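Local coordinates for protein phytochromobilin synthase (Solanum lycopersicum, PDB 6KME) that binds biliverdin IX alpha and, as a ferredoxin-dependent bilin reductase, probably reduces it to phytochromobilin, the chromophore of plant phytochromes, at residues N45-L50 against L208-E213; A78-L83 against P106-P111. The protein carries 1 engineered substitution. One frame throughout, in Å; residues are numbered along the deposited sequence.

From the N terminus, the chain runs through helix 34-47, whose last turn and the loop after it form one half of contact 1. It then enters the antiparallel sheet, and the hairpin turn between strands 69-77 and 81-91 meets the loop joining strands 96-104 and 112-119 to make contact 2. Contact 1 closes only later, when helix 188-211 returns to the first helix, so the small loop of contact 2 falls wholly within the large one of contact 1. The two touch through Lys80, whose NZ probably donates to the carbonyl oxygens of Met209 and Ser212, joining a hairpin turn of the sheet to the C-terminal end of helix 188-211.

Contact 1. Residues N45-L50 against L208-E213; sequences NTHTLL and LMDRSE
His47 and Thr48, where helix 34-47 gives out, meet Met209 and Asp210 near the C-terminal end of helix 188-211. Just before them Asn45 shapes the turn: its OD1 accepts the backbone N-H of Leu50 (N to OD1 2.9 Å), a good use of a short amide that can reach back to the main chain. His47 follows, its CG set anti to its own carbonyl carbon, which brings the ring edge-on to Asp210. There ND1 donates to Asp210 OD1 across 2.9 Å in a nearly straight bond (169°), entering by the syn lone pair, with ring and carboxylate only 21° from coplanar. A water adds a second bond to the same oxygen, donating to Asp210 OD1 and to His47 O. A leucine in place of His47 removes the imidazole donor, and the carboxylate would probably be left with the water as its link to this segment and freer to turn. Thr48 turns CG2 inward, 3.8 Å from Met209 CE. The flexible thioether suits this spot: bent at chi3 (82°), it lays its terminal methyl against Thr48 and also against His47 CB at 3.7 Å. The helix pair is thus joined by a polar bond beside a small apolar patch, and the nearby carboxylate is likely to favour a positively charged imidazole.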
# COMPACT_ATOMS: atom_id res chain seq x y z
N ASN A 45 -0.29 -14.98 -12.45
CA ASN A 45 -0.83 -15.79 -13.53
C ASN A 45 -0.67 -17.30 -13.32
O ASN A 45 -1.09 -18.07 -14.18
CB ASN A 45 -0.21 -15.37 -14.86
CG ASN A 45 -0.88 -14.14 -15.44
OD1 ASN A 45 -2.08 -13.92 -15.27
ND2 ASN A 45 -0.10 -13.32 -16.14
N THR A 46 -0.07 -17.76 -12.22
CA THR A 46 -0.19 -19.17 -11.89
C THR A 46 -1.33 -19.44 -10.92
O THR A 46 -1.66 -20.61 -10.68
CB THR A 46 1.13 -19.73 -11.32
OG1 THR A 46 1.42 -19.12 -10.06
CG2 THR A 46 2.28 -19.49 -12.29
N HIS A 47 -1.94 -18.39 -10.36
CA HIS A 47 -3.07 -18.50 -9.45
C HIS A 47 -4.39 -18.09 -10.08
O HIS A 47 -5.45 -18.45 -9.56
CB HIS A 47 -2.83 -17.62 -8.20
CG HIS A 47 -1.74 -18.13 -7.30
ND1 HIS A 47 -1.99 -18.82 -6.14
CD2 HIS A 47 -0.39 -18.05 -7.41
CE1 HIS A 47 -0.85 -19.15 -5.57
NE2 HIS A 47 0.14 -18.70 -6.32
N THR A 48 -4.35 -17.33 -11.17
CA THR A 48 -5.54 -16.85 -11.86
C THR A 48 -5.08 -16.40 -13.25
O THR A 48 -3.96 -16.71 -13.67
CB THR A 48 -6.24 -15.74 -11.05
OG1 THR A 48 -7.49 -15.40 -11.67
CG2 THR A 48 -5.35 -14.48 -10.95
N LEU A 49 -5.93 -15.67 -13.96
CA LEU A 49 -5.54 -15.08 -15.23
C LEU A 49 -5.80 -13.58 -15.16
O LEU A 49 -6.95 -13.15 -15.03
CB LEU A 49 -6.31 -15.71 -16.40
CG LEU A 49 -5.95 -15.12 -17.77
CD1 LEU A 49 -4.44 -15.18 -18.01
CD2 LEU A 49 -6.70 -15.82 -18.88
N LEU A 50 -4.74 -12.79 -15.26
CA LEU A 50 -4.89 -11.35 -15.27
C LEU A 50 -5.43 -10.89 -16.62
O LEU A 50 -5.15 -11.48 -17.67
CB LEU A 50 -3.56 -10.67 -14.98
CG LEU A 50 -2.97 -10.81 -13.57
CD1 LEU A 50 -1.52 -10.33 -13.54
CD2 LEU A 50 -3.79 -10.00 -12.57
N LEU A 208 -3.69 -16.40 0.29
CA LEU A 208 -4.96 -15.90 0.82
C LEU A 208 -6.00 -15.75 -0.28
O LEU A 208 -7.17 -16.11 -0.09
CB LEU A 208 -4.74 -14.55 1.52
CG LEU A 208 -3.83 -14.57 2.76
CD1 LEU A 208 -3.82 -13.17 3.38
CD2 LEU A 208 -4.29 -15.62 3.76
N MET A 209 -5.59 -15.21 -1.43
CA MET A 209 -6.51 -15.10 -2.56
C MET A 209 -7.10 -16.46 -2.95
O MET A 209 -8.31 -16.56 -3.20
CB MET A 209 -5.82 -14.44 -3.75
CG MET A 209 -6.76 -14.26 -4.96
SD MET A 209 -5.98 -13.51 -6.41
CE MET A 209 -5.20 -14.93 -7.14
N ASP A 210 -6.28 -17.51 -3.00
CA ASP A 210 -6.79 -18.85 -3.32
C ASP A 210 -7.99 -19.23 -2.46
O ASP A 210 -8.94 -19.86 -2.95
CB ASP A 210 -5.73 -19.93 -3.09
CG ASP A 210 -4.54 -19.82 -4.02
OD1 ASP A 210 -4.62 -19.10 -5.05
OD2 ASP A 210 -3.53 -20.51 -3.72
N ARG A 211 -7.93 -18.90 -1.18
CA ARG A 211 -8.92 -19.32 -0.19
C ARG A 211 -10.06 -18.33 -0.03
O ARG A 211 -10.97 -18.58 0.77
CB ARG A 211 -8.22 -19.55 1.16
CG ARG A 211 -8.13 -21.02 1.57
CD ARG A 211 -7.14 -21.81 0.73
NE ARG A 211 -7.05 -23.21 1.14
CZ ARG A 211 -6.13 -23.70 1.97
NH1 ARG A 211 -5.22 -22.88 2.49
NH2 ARG A 211 -6.12 -24.98 2.30
N SER A 212 -10.04 -17.22 -0.75
CA SER A 212 -11.07 -16.19 -0.61
C SER A 212 -12.34 -16.62 -1.33
O SER A 212 -12.34 -16.80 -2.56
CB SER A 212 -10.55 -14.86 -1.14
OG SER A 212 -11.45 -13.81 -0.86
N GLU A 213 -13.41 -16.80 -0.57
CA GLU A 213 -14.71 -17.10 -1.14
C GLU A 213 -15.54 -15.82 -1.19
O GLU A 213 -15.42 -14.95 -0.32
CB GLU A 213 -15.42 -18.19 -0.32
CG GLU A 213 -14.56 -19.43 -0.08
CD GLU A 213 -14.50 -20.37 -1.30
OE1 GLU A 213 -15.54 -20.56 -1.97
OE2 GLU A 213 -13.40 -20.93 -1.58
O HOH W 1 -6.42 -18.67 -6.98

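Contact 2. Residues A78-L83 against P106-P111; sequences AHKIRL and PEFDLP
Lys80 lays its aliphatic chain across one face of the Phe108 ring, the two side chains crossing at about a right angle. The closest fit is a CH-pi contact: Lys80 CG stands 3.6 Å from the centroid of the Phe108 ring and 13° off its normal. With CG anti to the carbonyl carbon (chi1 -58°) and the chain extended beyond it, successive methylenes pass over the ring, CB lying 3.9 Å from Phe108 CD2 and CD 3.8 Å from Phe108 CE1. A lysine suits the place because its aliphatic stem can cover an aromatic face while the ammonium travels on to the carbonyl oxygens of Ser212 and Met209. Ala78 to Ile81 form a type I turn, the tight connection of a beta-hairpin in the antiparallel sheet at the centre of the bilin reductase fold; one step on, Arg82 and Leu83 both face Phe103 in a classic beta bulge. Phe108 comes from the loop beyond the next strand, and its own first torsion (chi1 -56°) directs the ring toward the turn, where its flat, apolar face offers the lysine methylenes a broad surface. The imidazole of His79 reaches the far end of that ring, its CD2 approaching Phe108 CZ at 4.2 Å. Ser212, in the loop that follows helix 188-211, packs against Phe108.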
# COMPACT_ATOMS: atom_id res chain seq x y z
N ALA A 78 -8.47 -9.13 -12.30
CA ALA A 78 -8.68 -10.57 -12.29
C ALA A 78 -10.03 -10.83 -11.63
O ALA A 78 -10.70 -9.90 -11.18
CB ALA A 78 -7.54 -11.30 -11.57
N HIS A 79 -10.43 -12.10 -11.57
CA HIS A 79 -11.77 -12.41 -11.08
C HIS A 79 -12.02 -11.85 -9.68
O HIS A 79 -13.11 -11.35 -9.39
CB HIS A 79 -12.05 -13.91 -11.09
CG HIS A 79 -13.43 -14.24 -10.63
ND1 HIS A 79 -14.55 -14.06 -11.42
CD2 HIS A 79 -13.89 -14.70 -9.44
CE1 HIS A 79 -15.63 -14.42 -10.75
NE2 HIS A 79 -15.26 -14.82 -9.55
N LYS A 80 -11.03 -11.97 -8.79
CA LYS A 80 -11.18 -11.47 -7.43
C LYS A 80 -10.49 -10.13 -7.19
O LYS A 80 -10.65 -9.56 -6.11
CB LYS A 80 -10.64 -12.50 -6.42
CG LYS A 80 -11.33 -13.87 -6.53
CD LYS A 80 -10.72 -14.88 -5.57
CE LYS A 80 -11.34 -16.29 -5.75
NZ LYS A 80 -10.66 -17.23 -4.81
N ILE A 81 -9.75 -9.61 -8.17
CA ILE A 81 -8.92 -8.42 -8.00
C ILE A 81 -9.56 -7.29 -8.79
O ILE A 81 -9.62 -7.34 -10.03
CB ILE A 81 -7.48 -8.67 -8.45
CG1 ILE A 81 -6.90 -9.86 -7.69
CG2 ILE A 81 -6.60 -7.42 -8.25
CD1 ILE A 81 -5.58 -10.34 -8.22
N ARG A 82 -10.05 -6.27 -8.08
CA ARG A 82 -10.56 -5.08 -8.75
C ARG A 82 -9.46 -4.37 -9.53
O ARG A 82 -9.68 -3.91 -10.66
CB ARG A 82 -11.18 -4.13 -7.72
CG ARG A 82 -11.89 -2.92 -8.31
CD ARG A 82 -12.47 -2.02 -7.24
NE ARG A 82 -11.43 -1.38 -6.42
CZ ARG A 82 -10.71 -0.33 -6.78
NH1 ARG A 82 -10.89 0.22 -7.97
NH2 ARG A 82 -9.80 0.18 -5.95
N LEU A 83 -8.26 -4.26 -8.96
CA LEU A 83 -7.19 -3.50 -9.60
C LEU A 83 -5.85 -3.96 -9.05
O LEU A 83 -5.62 -3.91 -7.84
CB LEU A 83 -7.36 -1.99 -9.37
CG LEU A 83 -6.22 -1.16 -9.95
CD1 LEU A 83 -6.04 -1.41 -11.47
CD2 LEU A 83 -6.43 0.33 -9.66
N PRO A 106 -15.01 -5.86 -3.81
CA PRO A 106 -15.62 -5.82 -2.47
C PRO A 106 -16.26 -7.13 -2.03
O PRO A 106 -16.49 -7.31 -0.83
CB PRO A 106 -16.67 -4.70 -2.61
CG PRO A 106 -16.16 -3.84 -3.72
CD PRO A 106 -15.51 -4.79 -4.68
N GLU A 107 -16.55 -8.04 -2.95
CA GLU A 107 -17.07 -9.35 -2.56
C GLU A 107 -16.02 -10.22 -1.85
O GLU A 107 -16.38 -11.18 -1.17
CB GLU A 107 -17.60 -10.09 -3.79
CG GLU A 107 -18.88 -9.51 -4.39
CD GLU A 107 -18.66 -8.23 -5.18
OE1 GLU A 107 -17.50 -7.92 -5.55
OE2 GLU A 107 -19.66 -7.52 -5.45
N PHE A 108 -14.74 -9.91 -2.01
CA PHE A 108 -13.65 -10.70 -1.44
C PHE A 108 -12.92 -9.85 -0.41
O PHE A 108 -12.12 -8.98 -0.77
CB PHE A 108 -12.71 -11.17 -2.54
CG PHE A 108 -13.42 -11.95 -3.62
CD1 PHE A 108 -13.59 -13.32 -3.50
CD2 PHE A 108 -13.95 -11.31 -4.72
CE1 PHE A 108 -14.25 -14.04 -4.48
CE2 PHE A 108 -14.62 -12.02 -5.71
CZ PHE A 108 -14.77 -13.39 -5.59
N ASP A 109 -13.15 -10.14 0.88
CA ASP A 109 -12.65 -9.26 1.94
C ASP A 109 -11.16 -9.44 2.22
O ASP A 109 -10.71 -9.28 3.36
CB ASP A 109 -13.45 -9.50 3.23
CG ASP A 109 -13.18 -10.86 3.85
OD1 ASP A 109 -12.72 -11.78 3.14
OD2 ASP A 109 -13.43 -11.00 5.07
N LEU A 110 -10.38 -9.72 1.17
CA LEU A 110 -8.94 -9.91 1.30
C LEU A 110 -8.24 -8.66 1.83
O LEU A 110 -8.69 -7.54 1.60
CB LEU A 110 -8.31 -10.26 -0.05
CG LEU A 110 -8.53 -11.67 -0.58
CD1 LEU A 110 -8.55 -11.63 -2.10
CD2 LEU A 110 -7.41 -12.56 -0.06
N PRO A 111 -7.09 -8.84 2.49
CA PRO A 111 -6.21 -7.70 2.73
C PRO A 111 -5.76 -7.08 1.41
O PRO A 111 -5.74 -7.73 0.36
CB PRO A 111 -5.03 -8.31 3.49
CG PRO A 111 -5.58 -9.54 4.15
CD PRO A 111 -6.63 -10.06 3.17